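Local coordinates for DMATS type aromatic prenyltransferase (Streptomyces coelicolor, PDB 6ZS0), which probably transfers a dimethylallyl group to C5 of the indole ring of tryptophan, as a bacterial aromatic prenyltransferase of the ABBA-barrel fold, at residues Asp114-Asp117 with Glu118-Leu122; Ser225-Pro229 with Thr230-Gly234. All coordinates share one frame; numbering follows the deposited sequence.

Contact 1 (Asp114-Asp117 with Glu118-Leu122)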
# COMPACT_ATOMS: atom_id res chain seq x y z
N ASP A 114 -5.97 16.04 -13.89
CA ASP A 114 -6.59 15.75 -15.21
C ASP A 114 -6.66 14.24 -15.43
O ASP A 114 -7.67 13.77 -15.93
CB ASP A 114 -5.85 16.41 -16.38
CG ASP A 114 -6.05 17.91 -16.49
OD1 ASP A 114 -6.91 18.47 -15.75
OD2 ASP A 114 -5.36 18.52 -17.33
N ALA A 115 -5.61 13.50 -15.07
CA ALA A 115 -5.54 12.03 -15.28
C ALA A 115 -6.59 11.34 -14.40
O ALA A 115 -7.27 10.42 -14.87
CB ALA A 115 -4.15 11.54 -15.00
N LEU A 116 -6.76 11.79 -13.17
CA LEU A 116 -7.81 11.23 -12.28
C LEU A 116 -9.18 11.55 -12.87
O LEU A 116 -10.00 10.68 -12.93
CB LEU A 116 -7.63 11.82 -10.88
CG LEU A 116 -8.65 11.36 -9.85
CD1 LEU A 116 -8.70 9.84 -9.75
CD2 LEU A 116 -8.37 12.00 -8.50
N ASP A 117 -9.40 12.80 -13.29
CA ASP A 117 -10.70 13.26 -13.82
C ASP A 117 -11.13 12.43 -15.02
O ASP A 117 -12.31 12.13 -15.12
CB ASP A 117 -10.63 14.74 -14.17
CG ASP A 117 -10.64 15.65 -12.95
OD1 ASP A 117 -11.01 15.18 -11.85
OD2 ASP A 117 -10.31 16.83 -13.12
N GLU A 118 -10.18 12.05 -15.86
CA GLU A 118 -10.38 11.18 -17.04
C GLU A 118 -11.00 9.84 -16.65
O GLU A 118 -11.60 9.22 -17.53
CB GLU A 118 -9.05 10.93 -17.77
CG GLU A 118 -8.58 12.10 -18.56
CD GLU A 118 -9.32 12.34 -19.86
OE1 GLU A 118 -10.16 11.45 -20.26
OE2 GLU A 118 -9.08 13.39 -20.48
N LEU A 119 -10.88 9.41 -15.37
CA LEU A 119 -11.26 8.03 -14.93
C LEU A 119 -12.50 8.01 -14.04
O LEU A 119 -12.97 6.89 -13.77
CB LEU A 119 -10.09 7.43 -14.14
CG LEU A 119 -8.79 7.26 -14.92
CD1 LEU A 119 -7.79 6.49 -14.09
CD2 LEU A 119 -9.01 6.60 -16.26
N LEU A 120 -13.00 9.14 -13.56
CA LEU A 120 -13.96 9.14 -12.41
C LEU A 120 -15.27 8.44 -12.76
O LEU A 120 -15.84 7.80 -11.86
CB LEU A 120 -14.22 10.58 -11.96
CG LEU A 120 -13.05 11.26 -11.26
CD1 LEU A 120 -13.48 12.61 -10.74
CD2 LEU A 120 -12.48 10.41 -10.13
N ASP A 121 -15.78 8.56 -13.98
CA ASP A 121 -17.05 7.87 -14.33
C ASP A 121 -16.86 6.36 -14.26
O ASP A 121 -17.85 5.66 -13.91
CB ASP A 121 -17.59 8.27 -15.69
CG ASP A 121 -16.60 8.00 -16.79
OD1 ASP A 121 -15.51 8.59 -16.73
OD2 ASP A 121 -16.90 7.17 -17.65
N LEU A 122 -15.67 5.85 -14.58
CA LEU A 122 -15.39 4.39 -14.53
C LEU A 122 -15.37 3.93 -13.08
O LEU A 122 -15.87 2.82 -12.80
CB LEU A 122 -14.04 4.07 -15.17
CG LEU A 122 -13.91 4.31 -16.68
CD1 LEU A 122 -12.47 4.19 -17.09
CD2 LEU A 122 -14.77 3.33 -17.46
O HOH W 1 -14.35 10.84 -16.06
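A type I beta turn from Asp117 to Leu120 joins the short helices 114-117 and 120-123 on the outer, helical layer of the ABBA barrel, and Leu116 meets Leu120 across it. CD2 of Leu120 lies 3.8 Å from CD1 of Leu116, and the two side chains cross obliquely. At chi1 179° the CG of Leu116 lies opposite its backbone N, which brings the isobutyl end back toward Leu120. The other branch of Leu120 runs beside Asp117, with CD1 3.7 Å from OD1 of Asp117. The same OD1 has a long, weak ion pair with Arg103 of helix 91-109, and Arg103 also touches Leu120. Leu99 of that helix touches both leucines. Cutting Leu120 back to an alanine is likely to open a gap beside CD1 of Leu116 and weaken the packing on Leu99.

The backbone changes its pattern here. Glu118 N gives an i to i-4 bond to Asp114 O at 3.0 Å. Leu119 N then bonds to Leu116 O at 2.9 Å, three residues back. Leu120 N makes a weak bond to Asp117 O at 3.4 Å. A water donates to that same Asp117 O and to Asp121 OD1, at 2.6 Å from each oxygen. Arg172 of helix 162-175 forms a salt bridge with Asp121 OD1 and a hydrogen bond with Glu118 O. Asp117 O thus has a water as well as its weak backbone bond, and Arg172 probably offsets the charge of the Asp121 carboxylate that holds this water.

Contact 2 (Ser225-Pro229 with Thr230-Gly234)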
# COMPACT_ATOMS: atom_id res chain seq x y z
N SER A 225 11.47 -4.22 -17.12
CA SER A 225 10.67 -3.61 -16.03
C SER A 225 11.41 -3.69 -14.68
O SER A 225 10.79 -3.34 -13.67
CB SER A 225 9.27 -4.17 -15.97
OG SER A 225 9.29 -5.57 -15.84
N GLY A 226 12.70 -4.06 -14.68
CA GLY A 226 13.65 -3.72 -13.59
C GLY A 226 14.11 -4.90 -12.73
O GLY A 226 15.02 -4.69 -11.93
N LEU A 227 13.47 -6.07 -12.83
CA LEU A 227 13.85 -7.28 -12.05
C LEU A 227 14.24 -8.40 -13.00
O LEU A 227 13.75 -8.41 -14.15
CB LEU A 227 12.68 -7.74 -11.16
CG LEU A 227 12.17 -6.74 -10.13
CD1 LEU A 227 11.14 -7.40 -9.22
CD2 LEU A 227 13.30 -6.17 -9.29
N VAL A 228 15.08 -9.32 -12.52
CA VAL A 228 15.53 -10.52 -13.28
C VAL A 228 14.90 -11.74 -12.61
O VAL A 228 14.76 -11.77 -11.39
CB VAL A 228 17.07 -10.59 -13.39
CG1 VAL A 228 17.62 -9.33 -14.06
CG2 VAL A 228 17.76 -10.83 -12.05
N PRO A 229 14.47 -12.76 -13.39
CA PRO A 229 13.74 -13.92 -12.86
C PRO A 229 14.33 -14.58 -11.60
O PRO A 229 13.57 -14.96 -10.74
CB PRO A 229 13.78 -14.93 -14.01
CG PRO A 229 13.86 -14.08 -15.26
CD PRO A 229 14.62 -12.83 -14.86
N THR A 230 15.66 -14.69 -11.50
CA THR A 230 16.36 -15.32 -10.35
C THR A 230 16.15 -14.47 -9.08
O THR A 230 16.05 -15.08 -7.99
CB THR A 230 17.84 -15.57 -10.69
OG1 THR A 230 18.36 -14.42 -11.35
CG2 THR A 230 18.03 -16.78 -11.57
N ALA A 231 16.10 -13.13 -9.20
CA ALA A 231 15.90 -12.21 -8.06
C ALA A 231 14.46 -12.36 -7.58
O ALA A 231 14.22 -12.30 -6.38
CB ALA A 231 16.20 -10.77 -8.42
N VAL A 232 13.54 -12.53 -8.51
CA VAL A 232 12.10 -12.65 -8.19
C VAL A 232 11.88 -13.98 -7.47
O VAL A 232 11.18 -14.00 -6.45
CB VAL A 232 11.23 -12.48 -9.45
CG1 VAL A 232 9.76 -12.71 -9.14
CG2 VAL A 232 11.41 -11.11 -10.07
N GLU A 233 12.52 -15.06 -7.94
CA GLU A 233 12.37 -16.41 -7.31
C GLU A 233 12.99 -16.40 -5.92
O GLU A 233 12.38 -16.95 -5.02
CB GLU A 233 12.99 -17.52 -8.16
CG GLU A 233 12.23 -17.79 -9.43
CD GLU A 233 12.32 -19.20 -9.96
OE1 GLU A 233 12.44 -20.14 -9.14
OE2 GLU A 233 12.24 -19.37 -11.20
N GLY A 234 14.18 -15.80 -5.79
CA GLY A 234 14.87 -15.69 -4.50
C GLY A 234 14.01 -14.96 -3.49
O GLY A 234 13.88 -15.41 -2.34
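Val228 is the N-cap of helix 229-240, and its carbonyl and side chain both meet the first turn. Val228 O accepts two backbone bonds. Val232 N comes in the carbonyl plane at 3.2 Å, and Ala231 N lies above that plane at 2.9 Å. The N-H of Ala231 points less directly at the oxygen, with an angle of 130°. Glu233 N continues the helical pattern to Pro229 O at 3.0 Å.

The side chains divide between two faces. On the outer one, Val228 has CG1 beside its backbone N (chi1 -58°) and CG2 between N and the carbonyl carbon. CG2 therefore leans over the helix start. It lies 4.0 Å from CB of Ala231 and 3.7 Å from OG1 of Thr230, whose hydroxyl also sits between its own N and carbonyl carbon. The Val228 and Thr230 side chains cross at a slant.

On the inner face, CG2 of Val232 touches both CB and CD1 of Leu227, each at 3.8 Å. The two side chains cross at about a right angle. Val232 has CG1 anti to the backbone N (chi1 175°), and this rotation turns CG2 toward Leu227. Strand 270-275 lies against this pair, with Phe271 on Leu227 and Leu273 on Val232.

CG of Glu233 passes 3.4 Å from Pro229 O, and its chain is extended beyond CG. OE1 forms a salt bridge with Arg237, one turn further on.

Pro229 lacks an N-H, but in the first turn no helical i-4 acceptor would await it, so nothing is lost. Val228 O, which accepts two hydrogen bonds, starts the helix, while Leu227 and Val232 pack that start against Phe271 and Leu273.

Contact 1 comes first along the chain, and contact 2 follows after the strands 135-139, 147-152, 191-195 and 202-209. Their centres are 33 Å apart and their nearest atoms about 20 Å apart, so they do not touch. Each centre lies 21 Å from the centre of the chain. Both lie in the layer of helices and connecting loops outside the same closed antiparallel barrel, but they face different strands. Contact 1 packs on strand 191-195 and on helices 91-109 and 162-175. Contact 2 packs on strand 270-275 and helix 214-217. They are two separate local packing sites on one ABBA barrel.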